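Local coordinates for 5' nucleotidase family protein (Staphylococcus aureus subsp. aureus, PDB 4Q7F) that belongs to the 5' nucleotidase family, joining a metal-binding calcineurin-like phosphoesterase domain to a C-terminal 5'-nucleotidase domain, with a ligand pocket formed by residues of both, at residues V157-L162 / I201-Y206; L393-A398 / I489-V494. All blocks are in the same frame, centred on the assembly; numbering follows the deposited sequence.

Contact 1 of 2, residues V157-L162 / I201-Y206; sequences VGVIGL and IIVVCY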
loop_
_atom_site.group_PDB
_atom_site.type_symbol
_atom_site.label_atom_id
_atom_site.label_comp_id
_atom_site.label_asym_id
_atom_site.label_seq_id
_atom_site.Cartn_x
_atom_site.Cartn_y
_atom_site.Cartn_z
ATOM N N VAL A 157 -19.180 -24.065 4.909
ATOM C CA VAL A 157 -18.138 -23.246 4.318
ATOM C C VAL A 157 -17.122 -22.924 5.407
ATOM O O VAL A 157 -17.502 -22.576 6.519
ATOM C CB VAL A 157 -18.686 -21.908 3.785
ATOM C CG1 VAL A 157 -17.549 -21.081 3.196
ATOM C CG2 VAL A 157 -19.773 -22.157 2.760
ATOM N N GLY A 158 -15.835 -23.032 5.072
ATOM C CA GLY A 158 -14.755 -22.715 5.987
ATOM C C GLY A 158 -13.951 -21.565 5.409
ATOM O O GLY A 158 -13.565 -21.598 4.238
ATOM N N VAL A 159 -13.718 -20.540 6.220
ATOM C CA VAL A 159 -12.992 -19.372 5.763
ATOM C C VAL A 159 -11.739 -19.163 6.590
ATOM O O VAL A 159 -11.773 -19.197 7.817
ATOM C CB VAL A 159 -13.844 -18.089 5.857
ATOM C CG1 VAL A 159 -13.089 -16.914 5.253
ATOM C CG2 VAL A 159 -15.158 -18.267 5.139
ATOM N N ILE A 160 -10.620 -18.966 5.915
ATOM C CA ILE A 160 -9.389 -18.692 6.614
ATOM C C ILE A 160 -8.818 -17.369 6.119
ATOM O O ILE A 160 -8.721 -17.148 4.913
ATOM C CB ILE A 160 -8.352 -19.830 6.464
ATOM C CG1 ILE A 160 -7.092 -19.489 7.262
ATOM C CG2 ILE A 160 -7.995 -20.082 5.003
ATOM C CD1 ILE A 160 -6.104 -20.646 7.365
ATOM N N GLY A 161 -8.470 -16.495 7.070
ATOM C CA GLY A 161 -7.873 -15.191 6.789
ATOM C C GLY A 161 -6.363 -15.222 6.985
ATOM O O GLY A 161 -5.853 -15.717 7.990
ATOM N N LEU A 162 -5.650 -14.686 6.011
ATOM C CA LEU A 162 -4.197 -14.670 6.016
ATOM C C LEU A 162 -3.690 -13.338 5.541
ATOM O O LEU A 162 -4.357 -12.651 4.753
ATOM C CB LEU A 162 -3.667 -15.767 5.102
ATOM C CG LEU A 162 -3.943 -17.182 5.600
ATOM C CD1 LEU A 162 -3.818 -18.230 4.496
ATOM C CD2 LEU A 162 -3.045 -17.493 6.785
ATOM N N ILE A 201 -16.737 -26.571 1.539
ATOM C CA ILE A 201 -16.252 -25.454 0.731
ATOM C C ILE A 201 -15.232 -24.647 1.516
ATOM O O ILE A 201 -15.463 -24.291 2.680
ATOM C CB ILE A 201 -17.406 -24.525 0.303
ATOM C CG1 ILE A 201 -18.436 -25.303 -0.523
ATOM C CG2 ILE A 201 -16.871 -23.327 -0.487
ATOM C CD1 ILE A 201 -17.908 -25.825 -1.845
ATOM N N ILE A 202 -14.112 -24.345 0.862
ATOM C CA ILE A 202 -13.024 -23.590 1.476
ATOM C C ILE A 202 -12.761 -22.280 0.747
ATOM O O ILE A 202 -12.611 -22.250 -0.474
ATOM C CB ILE A 202 -11.745 -24.437 1.527
ATOM C CG1 ILE A 202 -11.977 -25.597 2.510
ATOM C CG2 ILE A 202 -10.555 -23.582 1.955
ATOM C CD1 ILE A 202 -10.977 -26.715 2.415
ATOM N N VAL A 203 -12.708 -21.211 1.533
ATOM C CA VAL A 203 -12.484 -19.869 1.052
ATOM C C VAL A 203 -11.274 -19.312 1.768
ATOM O O VAL A 203 -11.240 -19.253 2.995
ATOM C CB VAL A 203 -13.689 -18.952 1.376
ATOM C CG1 VAL A 203 -13.448 -17.517 0.908
ATOM C CG2 VAL A 203 -14.964 -19.506 0.765
ATOM N N VAL A 204 -10.262 -18.942 0.992
ATOM C CA VAL A 204 -9.072 -18.334 1.524
ATOM C C VAL A 204 -9.114 -16.835 1.241
ATOM O O VAL A 204 -9.261 -16.429 0.073
ATOM C CB VAL A 204 -7.798 -18.897 0.858
ATOM C CG1 VAL A 204 -6.584 -18.147 1.374
ATOM C CG2 VAL A 204 -7.660 -20.389 1.122
ATOM N N CYS A 205 -9.014 -16.016 2.286
ATOM C CA CYS A 205 -8.950 -14.559 2.115
ATOM C C CYS A 205 -7.558 -14.139 2.535
ATOM O O CYS A 205 -7.247 -14.028 3.721
ATOM C CB CYS A 205 -9.990 -13.798 2.917
ATOM S SG CYS A 205 -11.689 -14.142 2.442
ATOM N N TYR A 206 -6.725 -13.905 1.532
ATOM C CA TYR A 206 -5.334 -13.572 1.725
ATOM C C TYR A 206 -5.030 -12.149 1.339
ATOM O O TYR A 206 -5.224 -11.770 0.189
ATOM C CB TYR A 206 -4.527 -14.538 0.857
ATOM C CG TYR A 206 -3.035 -14.296 0.755
ATOM C CD1 TYR A 206 -2.252 -14.068 1.885
ATOM C CD2 TYR A 206 -2.395 -14.406 -0.474
ATOM C CE1 TYR A 206 -0.877 -13.905 1.776
ATOM C CE2 TYR A 206 -1.034 -14.241 -0.592
ATOM C CZ TYR A 206 -0.276 -13.994 0.531
ATOM O OH TYR A 206 1.077 -13.840 0.386
#

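Contact 2 of 2, residues L393-A398 / I489-V494; sequences LAVSGA and IDAPVV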
loop_
_atom_site.group_PDB
_atom_site.type_symbol
_atom_site.label_atom_id
_atom_site.label_comp_id
_atom_site.label_asym_id
_atom_site.label_seq_id
_atom_site.Cartn_x
_atom_site.Cartn_y
_atom_site.Cartn_z
ATOM N N LEU A 393 21.166 7.098 9.077
ATOM C CA LEU A 393 21.921 5.868 9.159
ATOM C C LEU A 393 23.357 6.072 8.776
ATOM O O LEU A 393 23.638 6.843 7.897
ATOM C CB LEU A 393 21.327 4.860 8.166
ATOM C CG LEU A 393 19.852 4.540 8.398
ATOM C CD1 LEU A 393 19.423 3.464 7.391
ATOM C CD2 LEU A 393 19.633 4.095 9.819
ATOM N N ALA A 394 24.244 5.327 9.428
ATOM C CA ALA A 394 25.667 5.362 9.146
ATOM C C ALA A 394 25.948 4.235 8.179
ATOM O O ALA A 394 25.692 3.052 8.493
ATOM C CB ALA A 394 26.447 5.178 10.431
ATOM N N VAL A 395 26.449 4.610 7.005
ATOM C CA VAL A 395 26.742 3.664 5.935
ATOM C C VAL A 395 28.105 3.957 5.293
ATOM O O VAL A 395 28.543 5.108 5.219
ATOM C CB VAL A 395 25.645 3.697 4.834
ATOM C CG1 VAL A 395 24.270 3.272 5.389
ATOM C CG2 VAL A 395 25.518 5.086 4.209
ATOM N N SER A 396 28.773 2.917 4.828
ATOM C CA SER A 396 30.031 3.121 4.115
ATOM C C SER A 396 29.704 3.743 2.762
ATOM O O SER A 396 28.554 3.705 2.318
ATOM C CB SER A 396 30.734 1.798 3.896
ATOM O OG SER A 396 29.962 0.956 3.092
ATOM N N GLY A 397 30.706 4.311 2.106
ATOM C CA GLY A 397 30.518 4.895 0.780
ATOM C C GLY A 397 30.108 3.815 -0.214
ATOM O O GLY A 397 29.400 4.085 -1.185
ATOM N N ALA A 398 30.541 2.585 0.047
ATOM C CA ALA A 398 30.200 1.435 -0.786
ATOM C C ALA A 398 28.716 1.051 -0.592
ATOM O O ALA A 398 28.040 0.673 -1.550
ATOM C CB ALA A 398 31.110 0.256 -0.452
ATOM N N ILE A 489 19.367 -2.267 6.260
ATOM C CA ILE A 489 18.943 -3.046 7.432
ATOM C C ILE A 489 20.048 -3.153 8.466
ATOM O O ILE A 489 21.212 -3.487 8.148
ATOM C CB ILE A 489 18.409 -4.444 7.024
ATOM C CG1 ILE A 489 17.121 -4.282 6.198
ATOM C CG2 ILE A 489 18.136 -5.300 8.256
ATOM C CD1 ILE A 489 16.620 -5.559 5.546
ATOM N N ASP A 490 19.694 -2.848 9.710
ATOM C CA ASP A 490 20.677 -2.902 10.801
ATOM C C ASP A 490 21.860 -1.913 10.665
ATOM O O ASP A 490 22.868 -2.117 11.318
ATOM C CB ASP A 490 21.245 -4.332 10.959
ATOM C CG ASP A 490 20.198 -5.347 11.419
ATOM O OD1 ASP A 490 19.110 -4.949 11.892
ATOM O OD2 ASP A 490 20.490 -6.559 11.339
ATOM N N ALA A 491 21.772 -0.883 9.815
ATOM C CA ALA A 491 22.849 0.113 9.742
ATOM C C ALA A 491 22.719 0.894 11.061
ATOM O O ALA A 491 21.601 1.112 11.540
ATOM C CB ALA A 491 22.688 1.042 8.545
ATOM N N PRO A 492 23.845 1.285 11.673
ATOM C CA PRO A 492 23.713 1.994 12.966
ATOM C C PRO A 492 22.824 3.213 12.836
ATOM O O PRO A 492 22.901 3.907 11.826
ATOM C CB PRO A 492 25.164 2.354 13.300
ATOM C CG PRO A 492 25.944 1.236 12.681
ATOM C CD PRO A 492 25.254 0.956 11.376
ATOM N N VAL A 493 21.934 3.435 13.809
ATOM C CA VAL A 493 21.012 4.570 13.752
ATOM C C VAL A 493 21.599 5.773 14.486
ATOM O O VAL A 493 21.712 5.805 15.719
ATOM C CB VAL A 493 19.604 4.228 14.311
ATOM C CG1 VAL A 493 18.660 5.405 14.109
ATOM C CG2 VAL A 493 19.049 2.997 13.626
ATOM N N VAL A 494 21.975 6.762 13.698
ATOM C CA VAL A 494 22.611 7.968 14.196
ATOM C C VAL A 494 21.603 8.935 14.772
ATOM O O VAL A 494 21.916 9.700 15.683
ATOM C CB VAL A 494 23.328 8.662 13.051
ATOM C CG1 VAL A 494 23.919 9.999 13.491
ATOM C CG2 VAL A 494 24.368 7.729 12.467
#

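Contact 1 of 2, residues V157-L162 / I201-Y206
Val159 and Val203 sit abreast on neighbouring strands, their side chains pointing the same way. Val159 CB lies 4.0 Å from Val203 O, and from it the two methyls diverge. CG1, anti to the backbone N (chi1 -175°), comes within 3.7 Å of Val203 O and 4.2 Å of Cys205 SG; CG2, beside the backbone N, rests against Val203 CB. On the same face Val157 CG1 meets Val203 CG2 at 3.9 Å. The backbones run parallel, their axes 4.7 Å apart at an angle of 19°, and five hydrogen bonds alternate between them: Gly158 N to Ile201 O, Val203 N to Gly158 O, Ile160 N to Val203 O, Cys205 N to Ile160 O and Leu162 N to Cys205 O. With helix 184-198 in the connection, this is a beta-alpha-beta unit of the calcineurin-like phosphoesterase domain, the second and third strands of its six-stranded mixed sheet, next to edge strand 147-152. The other face carries Ile160 CG2 against Val204 CG2, 3.9 Å apart, and is covered by that helix through Met195, which touches Ile160 and Ile202. At the C-terminal end Leu162 CB lies 3.9 Å from Tyr206 CD1, while Leu162 O approaches the edge of the ring near its plane. Tyr206 OH is hydrogen-bonded to Glu228 N, and the Tyr206 side chain lies about 10 Å from the bound magnesium.

Contact 2 of 2, residues L393-A398 / I489-V494
Leu393 packs on Ala491 and Val493 where the edge of the C-terminal domain's mixed sheet takes shape: strand 390-396 lies between strand 469-475 and the outermost strand, 493-497, and Leu393 with Val493 is an antiparallel, non-hydrogen-bonded pair, CA to CA 4.9 Å. Leu393 CB lies 4.1 Å from Ala491 CB. Farther out, its CD2 reaches Val493 CG2 at 4.0 Å and also borders Pro492 O; Val474 of the inner strand touches the same leucine. Ala394 follows, and its N donates the one hydrogen bond between the segments, to Pro492 O at 3.1 Å. The N-H...O angle of 163° and a donor lying in the carbonyl plane indicate a well-directed bond. Leu393 CA adds a CA-H...O contact to the same oxygen. Ala394 CB meets Val494 CG2 at 3.9 Å and Pro492 CB, while Ala394 O faces Ala491 CB and Pro492 CD. At Val395 the contact thins to CG1 against Ala491 CB, and the chain then leaves its neighbour to enter helix 397-408. Ser396 occupies the N-cap of that helix, its OG (chi1 63°, between the backbone N and the carbonyl carbon) accepting a hydrogen bond from Lys399 N.

Contact 1 closes before contact 2 opens along the chain, and the two share no strand or sheet. Their centres lie 42 Å apart, with about 18 Å between nearest atoms. Contact 1 joins two inner strands of the six-stranded sheet in the calcineurin-like phosphoesterase region, and all its touching residues are buried; contact 2 lies at the outer edge of a five-stranded sheet in the C-terminal region and is partly exposed. The bound (2R,3S,5R)-5-(6-amino-9H-purin-9-yl)-tetrahydro-2-(hydroxymethyl)furan-3-ol contacts residues from both regions, among them His110 and Phe432. Neither contact supplies a residue to the pocket; the side chains of Tyr206 and Leu393 are about 11 and 13 Å from the ligand.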